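Local structure of putative metal binding protein (Coccidioides immitis, 3CVG) at residues Ala190-Ile195 with Leu209-Gly214; Ser123-Met128 with Asp230-Asn235; Ser154-Lys159 with Tyr200-Tyr205; Ile24-Ala29 with Gly33-Leu38; Lys256-Lys261 with Lys266-Phe271. The protein is not characterised in function but probably binds a metal ion or small ligand in the cleft of a periplasmic-binding-protein fold. One frame throughout, in Å; residues are numbered along the deposited sequence.

Contact 1: Ala190-Ile195 with Leu209-Gly214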
# COMPACT_ATOMS: atom_id res chain seq x y z
N ALA A 190 8.02 -6.33 10.05
CA ALA A 190 7.85 -7.53 9.23
C ALA A 190 8.97 -7.73 8.20
O ALA A 190 9.45 -8.85 8.00
CB ALA A 190 6.48 -7.51 8.52
N LEU A 191 9.37 -6.65 7.52
CA LEU A 191 10.45 -6.75 6.54
C LEU A 191 11.77 -7.06 7.26
O LEU A 191 12.55 -7.89 6.80
CB LEU A 191 10.58 -5.44 5.73
CG LEU A 191 11.73 -5.37 4.71
CD1 LEU A 191 11.71 -6.60 3.80
CD2 LEU A 191 11.60 -4.09 3.87
N THR A 192 12.00 -6.40 8.39
CA THR A 192 13.20 -6.62 9.17
C THR A 192 13.29 -8.09 9.59
O THR A 192 14.35 -8.72 9.52
CB THR A 192 13.21 -5.72 10.43
OG1 THR A 192 13.23 -4.34 10.04
CG2 THR A 192 14.44 -6.02 11.29
N ALA A 193 12.15 -8.63 10.02
CA ALA A 193 12.09 -10.02 10.45
C ALA A 193 12.37 -10.98 9.30
O ALA A 193 13.11 -11.95 9.47
CB ALA A 193 10.72 -10.33 11.05
N ALA A 194 11.79 -10.71 8.13
CA ALA A 194 12.00 -11.57 6.97
C ALA A 194 13.48 -11.64 6.60
O ALA A 194 14.00 -12.70 6.24
CB ALA A 194 11.20 -11.05 5.77
N ILE A 195 14.14 -10.49 6.67
CA ILE A 195 15.55 -10.40 6.34
C ILE A 195 16.40 -11.14 7.36
O ILE A 195 17.27 -11.93 6.98
CB ILE A 195 15.98 -8.92 6.24
CG1 ILE A 195 15.28 -8.28 5.04
CG2 ILE A 195 17.49 -8.81 6.09
CD1 ILE A 195 15.31 -6.76 5.08
N LEU A 209 12.61 1.42 1.76
CA LEU A 209 13.43 2.61 1.91
C LEU A 209 13.51 3.06 3.36
O LEU A 209 14.28 3.96 3.69
CB LEU A 209 12.86 3.75 1.05
CG LEU A 209 12.86 3.48 -0.46
CD1 LEU A 209 12.07 4.57 -1.18
CD2 LEU A 209 14.28 3.40 -0.97
N SER A 210 12.73 2.42 4.22
CA SER A 210 12.72 2.76 5.63
C SER A 210 13.68 1.94 6.49
O SER A 210 13.98 2.33 7.60
CB SER A 210 11.31 2.60 6.21
OG SER A 210 10.39 3.48 5.59
N ILE A 211 14.15 0.80 5.98
CA ILE A 211 15.05 -0.02 6.78
C ILE A 211 16.51 0.35 6.59
O ILE A 211 16.89 0.94 5.57
CB ILE A 211 14.85 -1.54 6.49
CG1 ILE A 211 15.17 -1.85 5.03
CG2 ILE A 211 13.41 -1.95 6.82
CD1 ILE A 211 15.16 -3.32 4.69
N PRO A 212 17.35 0.03 7.58
CA PRO A 212 18.79 0.35 7.49
C PRO A 212 19.42 -0.13 6.19
O PRO A 212 19.07 -1.19 5.68
CB PRO A 212 19.36 -0.36 8.70
CG PRO A 212 18.24 -0.29 9.70
CD PRO A 212 17.04 -0.65 8.85
N ARG A 213 20.35 0.65 5.65
CA ARG A 213 21.02 0.25 4.42
C ARG A 213 21.68 -1.11 4.60
O ARG A 213 21.68 -1.95 3.69
CB ARG A 213 22.10 1.26 4.02
CG ARG A 213 21.56 2.59 3.60
CD ARG A 213 22.61 3.40 2.86
NE ARG A 213 22.12 4.74 2.55
CZ ARG A 213 20.97 4.98 1.92
NH1 ARG A 213 20.21 3.97 1.52
NH2 ARG A 213 20.60 6.22 1.69
N GLY A 214 22.26 -1.32 5.78
CA GLY A 214 22.92 -2.57 6.07
C GLY A 214 22.03 -3.79 5.84
O GLY A 214 22.48 -4.79 5.29
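Ile-211 is the single side chain that the loop sends against helix 187-196, and three helix residues meet it from different directions. Leu-191 and Ile-211 lie at about a right angle to each other: the CD2 methyl of Leu-191 sits 3.7 Å from CD1 of Ile-211 and also grazes its CG2 branch. Ile-195, one turn further along the helix, approaches end-on instead. Its CD1 and the CD1 of Ile-211 point at each other tip to tip at 3.5 Å, closer than the usual carbon-carbon contact, so packing is tight here. The third approach is antiparallel: Thr-192 and Ile-211 run past one another in opposite senses, with OG1 of Thr-192 4.0 Å from CG2 of Ile-211.

The first torsion of Ile-211 explains how one residue serves all three. With chi1 at 62°, CG1 is wedged between the backbone N and the carbonyl carbon, and CD1, extended beyond it, reaches both Leu-191 and Ile-195. The CG2 branch lies beside Thr-192 and Leu-191. That threonine hydroxyl bonds to the carbonyl oxygen of Ile-188 in its own helix, so it presents a locally satisfied oxygen to the methyl group.

Leu-215, on the short helix that follows the loop, also touches Thr-192 and Ile-195. No hydrogen bond links 190-195 with 209-214. The loop is therefore held to the helix by apolar contact and shape, with the CD1 end of Ile-211 set against Leu-191 and Ile-195, one helical turn apart.

Contact 2: Ser123-Met128 with Asp230-Asn235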
# COMPACT_ATOMS: atom_id res chain seq x y z
N SER A 123 11.59 -14.26 -14.45
CA SER A 123 10.36 -15.04 -14.29
C SER A 123 9.17 -14.15 -13.93
O SER A 123 9.35 -13.07 -13.36
CB SER A 123 10.53 -16.09 -13.18
OG SER A 123 11.58 -16.99 -13.46
N ASP A 124 7.97 -14.60 -14.26
CA ASP A 124 6.74 -13.86 -13.94
C ASP A 124 6.54 -14.07 -12.43
O ASP A 124 6.95 -15.10 -11.88
CB ASP A 124 5.55 -14.44 -14.72
CG ASP A 124 4.23 -13.77 -14.36
OD1 ASP A 124 3.75 -13.94 -13.22
OD2 ASP A 124 3.66 -13.06 -15.22
N ILE A 125 5.90 -13.11 -11.76
CA ILE A 125 5.69 -13.22 -10.32
C ILE A 125 4.96 -14.51 -9.94
O ILE A 125 5.28 -15.14 -8.93
CB ILE A 125 4.92 -11.97 -9.77
CG1 ILE A 125 4.79 -12.05 -8.25
CG2 ILE A 125 3.55 -11.86 -10.40
CD1 ILE A 125 6.13 -12.05 -7.52
N ALA A 126 3.99 -14.92 -10.76
CA ALA A 126 3.23 -16.14 -10.49
C ALA A 126 4.15 -17.36 -10.51
O ALA A 126 4.04 -18.23 -9.66
CB ALA A 126 2.11 -16.30 -11.50
N ASP A 127 5.07 -17.41 -11.47
CA ASP A 127 5.98 -18.53 -11.56
C ASP A 127 6.96 -18.52 -10.39
O ASP A 127 7.49 -19.56 -10.00
CB ASP A 127 6.71 -18.52 -12.90
CG ASP A 127 5.76 -18.63 -14.09
OD1 ASP A 127 4.84 -19.48 -14.02
OD2 ASP A 127 5.92 -17.89 -15.08
N MSE A 128 7.22 -17.34 -9.83
CA MSE A 128 8.13 -17.26 -8.68
C MSE A 128 7.43 -17.89 -7.49
O MSE A 128 8.03 -18.64 -6.73
CB MSE A 128 8.49 -15.80 -8.37
CG MSE A 128 9.59 -15.24 -9.26
SE MSE A 128 10.01 -13.42 -8.90
CE MSE A 128 8.97 -12.61 -10.30
N ASP A 230 -1.67 -3.72 -15.51
CA ASP A 230 -1.99 -5.09 -15.11
C ASP A 230 -0.91 -5.80 -14.31
O ASP A 230 -1.00 -7.01 -14.08
CB ASP A 230 -2.35 -5.92 -16.34
CG ASP A 230 -3.60 -5.42 -17.05
OD1 ASP A 230 -4.56 -5.00 -16.37
OD2 ASP A 230 -3.62 -5.44 -18.30
N ASP A 231 0.11 -5.07 -13.87
CA ASP A 231 1.18 -5.66 -13.08
C ASP A 231 0.58 -6.01 -11.71
O ASP A 231 0.12 -5.13 -11.00
CB ASP A 231 2.32 -4.66 -12.90
CG ASP A 231 3.54 -5.27 -12.22
OD1 ASP A 231 3.36 -6.09 -11.30
OD2 ASP A 231 4.67 -4.90 -12.60
N PRO A 232 0.58 -7.29 -11.33
CA PRO A 232 0.02 -7.68 -10.03
C PRO A 232 0.62 -6.91 -8.86
O PRO A 232 -0.06 -6.63 -7.87
CB PRO A 232 0.31 -9.17 -9.95
CG PRO A 232 0.34 -9.60 -11.39
CD PRO A 232 1.12 -8.47 -12.03
N LEU A 233 1.90 -6.55 -8.97
CA LEU A 233 2.57 -5.83 -7.90
C LEU A 233 2.34 -4.31 -7.88
O LEU A 233 2.99 -3.60 -7.12
CB LEU A 233 4.07 -6.15 -7.90
CG LEU A 233 4.49 -7.61 -7.67
CD1 LEU A 233 6.01 -7.68 -7.40
CD2 LEU A 233 3.73 -8.20 -6.48
N LEU A 234 1.44 -3.82 -8.72
CA LEU A 234 1.14 -2.39 -8.73
C LEU A 234 0.15 -2.15 -7.59
O LEU A 234 -0.78 -2.94 -7.41
CB LEU A 234 0.50 -1.97 -10.06
CG LEU A 234 -0.05 -0.53 -10.10
CD1 LEU A 234 1.09 0.46 -9.99
CD2 LEU A 234 -0.84 -0.30 -11.39
N ASN A 235 0.34 -1.09 -6.82
CA ASN A 235 -0.56 -0.80 -5.71
C ASN A 235 -1.20 0.58 -5.88
O ASN A 235 -0.76 1.56 -5.29
CB ASN A 235 0.19 -0.87 -4.37
CG ASN A 235 -0.72 -0.70 -3.17
OD1 ASN A 235 -1.88 -1.12 -3.19
ND2 ASN A 235 -0.20 -0.10 -2.10
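The puckered ring of Pro-232 meets Ile-125 through one corner: its CG lies 4.0 Å from the CG2 methyl of Ile-125, and the two side chains pass each other in opposite directions. The flat groups nearby are the carboxylates of Asp-124 and Asp-231; neither touches the opposite segment, and each is met by a backbone N-H of its own. OD1 of Asp-124 uses its anti lone pair, the one facing away from the other oxygen, to accept from Ala-126 N at 2.7 Å with an N-H...O angle of 158°. In Asp-231, OD1 is also met on the anti side, by Leu-233 N at 2.8 Å, but the donor stands 26° out of the carboxylate plane. The second oxygen of Asp-231, OD2, bonds to the hydroxyl of Thr-226.

Between the segments the interaction is purely apolar. The two branches of Ile-125 divide the work: CG2 takes the proline, while CG1, anti to the backbone N (chi1 -176°), lies 4.4 Å from CD2 of Leu-233 in a looser contact. Beyond the pair, Leu-109 of strand 100-111 covers Ile-125, and Leu-163 of helix 155-166 touches Leu-233.

In each segment an aspartate beside the contact residues binds local backbone. Asp-124 is the N-cap of helix 125-138. Asp-231 forms an Asx turn and begins a type I beta turn to Leu-234, closed by Leu-234 N bonding to Asp-231 O at 2.9 Å. The arrangement is a capped helix start packed against a beta turn that leads into strand 234-241.

Contact 3: Ser154-Lys159 with Tyr200-Tyr205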
# COMPACT_ATOMS: atom_id res chain seq x y z
N SER A 154 -4.17 -6.56 5.94
CA SER A 154 -3.66 -5.36 5.27
C SER A 154 -3.57 -5.53 3.75
O SER A 154 -3.70 -6.64 3.23
CB SER A 154 -2.27 -5.01 5.79
OG SER A 154 -1.34 -6.01 5.42
N ALA A 155 -3.33 -4.43 3.05
CA ALA A 155 -3.18 -4.47 1.60
C ALA A 155 -2.07 -5.47 1.24
O ALA A 155 -2.22 -6.24 0.29
CB ALA A 155 -2.85 -3.07 1.07
N THR A 156 -0.97 -5.47 1.99
CA THR A 156 0.12 -6.40 1.73
C THR A 156 -0.36 -7.85 1.89
O THR A 156 -0.11 -8.70 1.04
CB THR A 156 1.31 -6.13 2.69
OG1 THR A 156 1.79 -4.80 2.47
CG2 THR A 156 2.44 -7.12 2.46
N ASN A 157 -1.06 -8.14 2.99
CA ASN A 157 -1.59 -9.48 3.23
C ASN A 157 -2.53 -9.88 2.08
O ASN A 157 -2.42 -10.98 1.55
CB ASN A 157 -2.34 -9.51 4.57
CG ASN A 157 -2.97 -10.87 4.88
OD1 ASN A 157 -2.48 -11.93 4.47
ND2 ASN A 157 -4.05 -10.84 5.64
N ILE A 158 -3.43 -8.98 1.70
CA ILE A 158 -4.35 -9.26 0.60
C ILE A 158 -3.54 -9.65 -0.64
O ILE A 158 -3.83 -10.65 -1.31
CB ILE A 158 -5.22 -8.00 0.29
CG1 ILE A 158 -6.27 -7.80 1.39
CG2 ILE A 158 -5.89 -8.13 -1.09
CD1 ILE A 158 -6.88 -6.39 1.41
N LYS A 159 -2.50 -8.88 -0.92
CA LYS A 159 -1.66 -9.09 -2.10
C LYS A 159 -1.01 -10.48 -2.15
O LYS A 159 -1.13 -11.19 -3.15
CB LYS A 159 -0.57 -8.04 -2.15
CG LYS A 159 0.49 -8.32 -3.19
CD LYS A 159 0.20 -7.67 -4.52
CE LYS A 159 -1.08 -8.14 -5.15
NZ LYS A 159 -1.89 -6.96 -5.59
N TYR A 200 11.47 -15.18 2.33
CA TYR A 200 10.97 -14.36 1.24
C TYR A 200 9.72 -13.69 1.80
O TYR A 200 9.10 -14.20 2.74
CB TYR A 200 10.56 -15.22 0.05
CG TYR A 200 11.70 -15.93 -0.64
CD1 TYR A 200 12.23 -15.44 -1.84
CD2 TYR A 200 12.24 -17.10 -0.12
CE1 TYR A 200 13.26 -16.12 -2.51
CE2 TYR A 200 13.26 -17.79 -0.78
CZ TYR A 200 13.77 -17.29 -1.98
OH TYR A 200 14.76 -17.98 -2.64
N THR A 201 9.37 -12.53 1.24
CA THR A 201 8.18 -11.84 1.68
C THR A 201 7.78 -10.76 0.69
O THR A 201 8.62 -10.26 -0.06
CB THR A 201 8.37 -11.17 3.06
OG1 THR A 201 7.11 -10.76 3.57
CG2 THR A 201 9.28 -9.93 2.94
N ILE A 202 6.50 -10.43 0.68
CA ILE A 202 6.01 -9.35 -0.17
C ILE A 202 6.01 -8.17 0.78
O ILE A 202 5.53 -8.27 1.91
CB ILE A 202 4.58 -9.62 -0.69
CG1 ILE A 202 4.63 -10.68 -1.80
CG2 ILE A 202 3.95 -8.33 -1.18
CD1 ILE A 202 5.31 -10.23 -3.08
N THR A 203 6.60 -7.06 0.33
CA THR A 203 6.68 -5.84 1.11
C THR A 203 6.42 -4.69 0.14
O THR A 203 6.03 -4.93 -1.01
CB THR A 203 8.10 -5.70 1.77
OG1 THR A 203 8.15 -4.54 2.60
CG2 THR A 203 9.19 -5.59 0.70
N ASP A 204 6.60 -3.45 0.57
CA ASP A 204 6.36 -2.34 -0.34
C ASP A 204 7.59 -1.45 -0.44
O ASP A 204 8.45 -1.47 0.45
CB ASP A 204 5.14 -1.52 0.10
CG ASP A 204 5.31 -0.91 1.48
OD1 ASP A 204 5.15 -1.64 2.48
OD2 ASP A 204 5.61 0.29 1.56
N TYR A 205 7.67 -0.68 -1.52
CA TYR A 205 8.81 0.19 -1.76
C TYR A 205 9.15 1.12 -0.60
O TYR A 205 10.32 1.24 -0.22
CB TYR A 205 8.59 1.01 -3.03
CG TYR A 205 9.83 1.73 -3.52
CD1 TYR A 205 11.06 1.07 -3.61
CD2 TYR A 205 9.77 3.07 -3.93
CE1 TYR A 205 12.19 1.72 -4.10
CE2 TYR A 205 10.90 3.73 -4.42
CZ TYR A 205 12.10 3.05 -4.50
OH TYR A 205 13.22 3.70 -4.96
O HOH W 1 4.46 -4.42 3.77
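Thr-156 lays its CG2 methyl against the backbone of Ile-202, 3.3 Å from the carbonyl O of Ile-202 and 4.1 Å from that residue's own CG2. With CG2 anti to the backbone N (chi1 -61°), OG1 of Thr-156 lies beside that N and is 3.0 Å from a water. This water donates to OD1 of Asp-204 at 3.1 Å and so bridges helix and strand, which share no direct hydrogen bond.

Lys-159, one turn on, adds an aliphatic contact: its CG is 4.0 Å from CG2 of Ile-202. That methyl therefore meets both helix residues, and Thr-156 also lies against the carbonyl O of Ile-202. The lysine chain then bends at chi2, chi3 and chi4, carrying NZ away from the strand to bond with the carbonyl O of Pro-232.

Two helix starts are capped here. Ser-154 OG accepts from Asn-157 N at 3.2 Å, nearly straight at 169°, and Asp-204 caps the helix that begins at Tyr-205. A calcium ion lies about 3 Å from the side chain of Thr-156. Its position there, at the start of helix 155-166, is consistent with the ligand cleft of a periplasmic-binding-protein fold.

Contact 4: Ile24-Ala29 with Gly33-Leu38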
# COMPACT_ATOMS: atom_id res chain seq x y z
N ILE A 24 -9.39 12.87 6.73
CA ILE A 24 -8.98 11.85 5.77
C ILE A 24 -8.63 10.53 6.44
O ILE A 24 -7.84 10.49 7.38
CB ILE A 24 -7.74 12.30 4.97
CG1 ILE A 24 -7.93 13.71 4.43
CG2 ILE A 24 -7.49 11.34 3.82
CD1 ILE A 24 -6.66 14.31 3.85
N GLY A 25 -9.23 9.45 5.95
CA GLY A 25 -8.95 8.13 6.49
C GLY A 25 -8.00 7.42 5.54
O GLY A 25 -8.26 7.35 4.34
N ASN A 26 -6.89 6.92 6.06
CA ASN A 26 -5.92 6.23 5.22
C ASN A 26 -4.96 5.43 6.07
O ASN A 26 -4.92 5.58 7.29
CB ASN A 26 -5.14 7.24 4.38
CG ASN A 26 -4.06 6.58 3.53
OD1 ASN A 26 -4.34 5.71 2.70
ND2 ASN A 26 -2.81 7.00 3.74
N GLY A 27 -4.18 4.58 5.42
CA GLY A 27 -3.23 3.77 6.15
C GLY A 27 -1.79 4.10 5.82
O GLY A 27 -1.14 4.88 6.52
N GLY A 28 -1.29 3.51 4.73
CA GLY A 28 0.09 3.69 4.32
C GLY A 28 0.63 5.07 3.98
O GLY A 28 1.75 5.40 4.38
N ALA A 29 -0.13 5.86 3.23
CA ALA A 29 0.33 7.19 2.84
C ALA A 29 0.48 8.13 4.03
O ALA A 29 1.34 9.00 4.03
CB ALA A 29 -0.62 7.78 1.82
N GLY A 33 4.13 9.69 5.54
CA GLY A 33 4.32 11.13 5.61
C GLY A 33 3.69 11.91 4.47
O GLY A 33 3.63 13.14 4.52
N LEU A 34 3.20 11.21 3.44
CA LEU A 34 2.59 11.90 2.30
C LEU A 34 1.34 12.71 2.67
O LEU A 34 1.16 13.82 2.18
CB LEU A 34 2.23 10.92 1.19
CG LEU A 34 1.63 11.58 -0.07
CD1 LEU A 34 2.73 12.32 -0.80
CD2 LEU A 34 1.00 10.54 -0.98
N VAL A 35 0.49 12.15 3.52
CA VAL A 35 -0.73 12.85 3.90
C VAL A 35 -0.42 14.20 4.54
O VAL A 35 -1.21 15.14 4.44
CB VAL A 35 -1.60 12.00 4.87
CG1 VAL A 35 -2.78 12.83 5.39
CG2 VAL A 35 -2.11 10.77 4.14
N LYS A 36 0.74 14.30 5.19
CA LYS A 36 1.16 15.55 5.82
C LYS A 36 1.47 16.58 4.73
O LYS A 36 0.94 17.70 4.75
CB LYS A 36 2.41 15.34 6.68
CG LYS A 36 2.90 16.61 7.37
CD LYS A 36 3.96 16.31 8.43
CE LYS A 36 4.35 17.57 9.19
NZ LYS A 36 5.36 17.28 10.25
N GLU A 37 2.33 16.19 3.80
CA GLU A 37 2.72 17.06 2.69
C GLU A 37 1.49 17.50 1.91
O GLU A 37 1.32 18.68 1.60
CB GLU A 37 3.68 16.33 1.75
CG GLU A 37 5.16 16.52 2.05
CD GLU A 37 5.58 17.97 2.00
OE1 GLU A 37 5.30 18.71 2.97
OE2 GLU A 37 6.18 18.38 0.98
N LEU A 38 0.63 16.54 1.57
CA LEU A 38 -0.59 16.83 0.83
C LEU A 38 -1.47 17.84 1.56
O LEU A 38 -1.83 18.87 1.01
CB LEU A 38 -1.38 15.53 0.60
CG LEU A 38 -1.23 14.82 -0.75
CD1 LEU A 38 0.21 14.88 -1.24
CD2 LEU A 38 -1.70 13.38 -0.60
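Ala-29, in the first turn of helix 28-32, faces Gly-33, Leu-34 and Val-35 just past that helix's end. Strand 20-26 ends at Asn-26, Gly-27 is the N-cap of helix 28-32, and Gly-33 (phi 100°) closes that helix in a Schellman motif while serving as the N-cap of helix 34-47. A weak backbone bond runs from Val-35 N to Ala-29 O, at 3.3 Å with an angle of 161°. CB of Leu-34 rests 3.5 Å from the same oxygen.

Val-35 makes the main side-chain contacts from helix 34-47. Its CG2 branch, anti to the carbonyl carbon, lies over the backbone of Ala-29, 3.7 Å from Ala-29 C and 4.1 Å from Ala-29 CB. The other branch, CG1, reaches back to the strand at 4.4 Å from Ile-24 CD1. Asn-26 slides past Val-35 in the opposite direction, its amide end beside CG2. Leu-34 approaches Ala-29 from another side, with CD2 4.3 Å from Ala-29 CB.

Trp-58 NE1 bonds to the strand-end carbonyl O of Asn-26, and Tyr-81 OH is bonded to Ala-29 N in the short helix. The calcium ion lies about 10 Å from the Asn-26 side chain, too far to touch it. The whole is a strand-turn-helix unit, in which a glycine-rich turn leads from strand 20-26 through short helix 28-32 into helix 34-47.

Contact 5: Lys256-Lys261 with Lys266-Phe271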
# COMPACT_ATOMS: atom_id res chain seq x y z
N LYS A 256 -10.53 17.44 -6.26
CA LYS A 256 -10.12 18.14 -7.48
C LYS A 256 -8.66 18.55 -7.45
O LYS A 256 -7.92 18.37 -8.42
CB LYS A 256 -10.99 19.39 -7.68
CG LYS A 256 -12.18 19.21 -8.61
CD LYS A 256 -11.71 19.00 -10.04
CE LYS A 256 -12.86 19.13 -11.04
NZ LYS A 256 -12.35 19.11 -12.44
N TRP A 257 -8.25 19.13 -6.33
CA TRP A 257 -6.87 19.58 -6.15
C TRP A 257 -5.87 18.42 -6.24
O TRP A 257 -4.85 18.50 -6.92
CB TRP A 257 -6.71 20.27 -4.80
CG TRP A 257 -5.31 20.68 -4.50
CD1 TRP A 257 -4.69 21.82 -4.89
CD2 TRP A 257 -4.34 19.91 -3.78
NE1 TRP A 257 -3.38 21.82 -4.46
CE2 TRP A 257 -3.14 20.65 -3.78
CE3 TRP A 257 -4.37 18.66 -3.14
CZ2 TRP A 257 -1.97 20.19 -3.16
CZ3 TRP A 257 -3.20 18.20 -2.53
CH2 TRP A 257 -2.02 18.97 -2.54
N LEU A 258 -6.19 17.33 -5.55
CA LEU A 258 -5.33 16.15 -5.53
C LEU A 258 -4.92 15.62 -6.90
O LEU A 258 -3.77 15.24 -7.10
CB LEU A 258 -6.03 15.03 -4.75
CG LEU A 258 -5.27 13.71 -4.66
CD1 LEU A 258 -3.98 13.90 -3.86
CD2 LEU A 258 -6.15 12.68 -3.99
N VAL A 259 -5.85 15.60 -7.85
CA VAL A 259 -5.54 15.08 -9.18
C VAL A 259 -4.99 16.09 -10.18
O VAL A 259 -4.53 15.71 -11.26
CB VAL A 259 -6.76 14.37 -9.81
CG1 VAL A 259 -7.18 13.19 -8.94
CG2 VAL A 259 -7.91 15.35 -9.96
N SER A 260 -5.03 17.37 -9.83
CA SER A 260 -4.53 18.40 -10.73
C SER A 260 -3.01 18.31 -10.80
O SER A 260 -2.35 18.05 -9.79
CB SER A 260 -4.95 19.79 -10.24
OG SER A 260 -4.44 20.08 -8.95
N LYS A 261 -2.45 18.50 -12.00
CA LYS A 261 -1.01 18.45 -12.18
C LYS A 261 -0.37 19.52 -11.31
O LYS A 261 0.76 19.38 -10.85
CB LYS A 261 -0.65 18.71 -13.65
CG LYS A 261 -1.05 17.60 -14.63
CD LYS A 261 -0.07 16.43 -14.57
CE LYS A 261 -0.49 15.32 -15.52
NZ LYS A 261 0.45 14.16 -15.47
N LYS A 266 1.83 17.36 -8.18
CA LYS A 266 3.14 17.98 -8.08
C LYS A 266 3.80 17.61 -6.75
O LYS A 266 5.00 17.34 -6.70
CB LYS A 266 3.01 19.50 -8.19
CG LYS A 266 4.34 20.24 -8.08
CD LYS A 266 4.18 21.73 -8.38
CE LYS A 266 5.53 22.43 -8.37
NZ LYS A 266 5.43 23.83 -8.88
N VAL A 267 3.01 17.59 -5.68
CA VAL A 267 3.51 17.25 -4.35
C VAL A 267 3.92 15.78 -4.27
O VAL A 267 4.89 15.44 -3.60
CB VAL A 267 2.44 17.51 -3.26
CG1 VAL A 267 2.96 17.07 -1.90
CG2 VAL A 267 2.08 18.99 -3.23
N ILE A 268 3.18 14.92 -4.95
CA ILE A 268 3.48 13.49 -4.97
C ILE A 268 4.76 13.24 -5.76
O ILE A 268 5.64 12.49 -5.33
CB ILE A 268 2.34 12.68 -5.61
CG1 ILE A 268 1.11 12.73 -4.72
CG2 ILE A 268 2.79 11.24 -5.86
CD1 ILE A 268 -0.14 12.18 -5.37
N GLU A 269 4.85 13.86 -6.93
CA GLU A 269 6.01 13.70 -7.80
C GLU A 269 7.30 14.12 -7.08
O GLU A 269 8.38 13.65 -7.42
CB GLU A 269 5.81 14.52 -9.07
CG GLU A 269 6.76 14.18 -10.21
CD GLU A 269 6.11 14.39 -11.57
OE1 GLU A 269 5.65 15.52 -11.85
OE2 GLU A 269 6.06 13.42 -12.36
N GLY A 270 7.17 14.98 -6.09
CA GLY A 270 8.34 15.44 -5.36
C GLY A 270 8.51 14.89 -3.96
O GLY A 270 9.47 15.24 -3.27
N PHE A 271 7.59 14.03 -3.52
CA PHE A 271 7.67 13.46 -2.18
C PHE A 271 8.71 12.36 -2.15
O PHE A 271 8.58 11.34 -2.82
CB PHE A 271 6.32 12.90 -1.75
CG PHE A 271 6.29 12.43 -0.33
CD1 PHE A 271 6.68 13.28 0.70
CD2 PHE A 271 5.88 11.14 -0.01
CE1 PHE A 271 6.65 12.86 2.03
CE2 PHE A 271 5.85 10.70 1.31
CZ PHE A 271 6.24 11.56 2.33
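Trp-257 and Val-267 make one of two apolar contacts between the helices. Their side chains cross at about a right angle, with CH2 at the far end of the indole 4.2 Å from CG2 of Val-267. The indole extends this far because CG is anti to the backbone N (chi1 176°). Leu-258 and Ile-268 form the second pair, more loosely, with their CD1 atoms 4.5 Å apart.

Contact with the backbone occurs at the turn, where the carbonyl O of Lys-261 is 3.5 Å from CB of Lys-266. The extended chain of Lys-266 then leads off.

No hydrogen bond crosses between the segments. Within 256-261, Trp-257 O accepts twice, from Ser-260 OG at 2.6 Å and from Ser-260 N at 3.1 Å. The hydroxyl approaches at a C=O...O angle of 127°, tilted 18° from the carbonyl plane, and Ser-260 OG is also bonded to Gly-263 N in the turn.

As for charge, Lys-261 NZ and Glu-269 OE2 are 6.5 Å apart, too far for a salt bridge but possibly a mild attraction.

Helix 34-47 flanks the apolar face, Ala-41 touching both Trp-257 and Val-267. The arrangement is that of two consecutive helices, 248-259 and 264-269, joined by a short turn and packed through two apolar pairs.

How the contacts relate
From the N terminus, contact 4 closes first, a short loop around helix 28-32 that ties strand 20-26 to helix 34-47. Contact 2 closes the longest loop, from helix 125-138 to the turn before strand 234-241. Contacts 3 and 1 are nested inside it and cross each other, since their segments alternate: 154-159, 190-195, 200-205, 209-214. They also touch, as Ala-194 CB lies 3.6 Å from Thr-201 CG2. Contacts 2 and 3 meet through Leu-233 and Ile-202. Contact 5 comes last, joining helices 248-259 and 264-269. Although distant in sequence from contact 4, it packs against it, with Phe-271 CZ 3.3 Å from Leu-34 N.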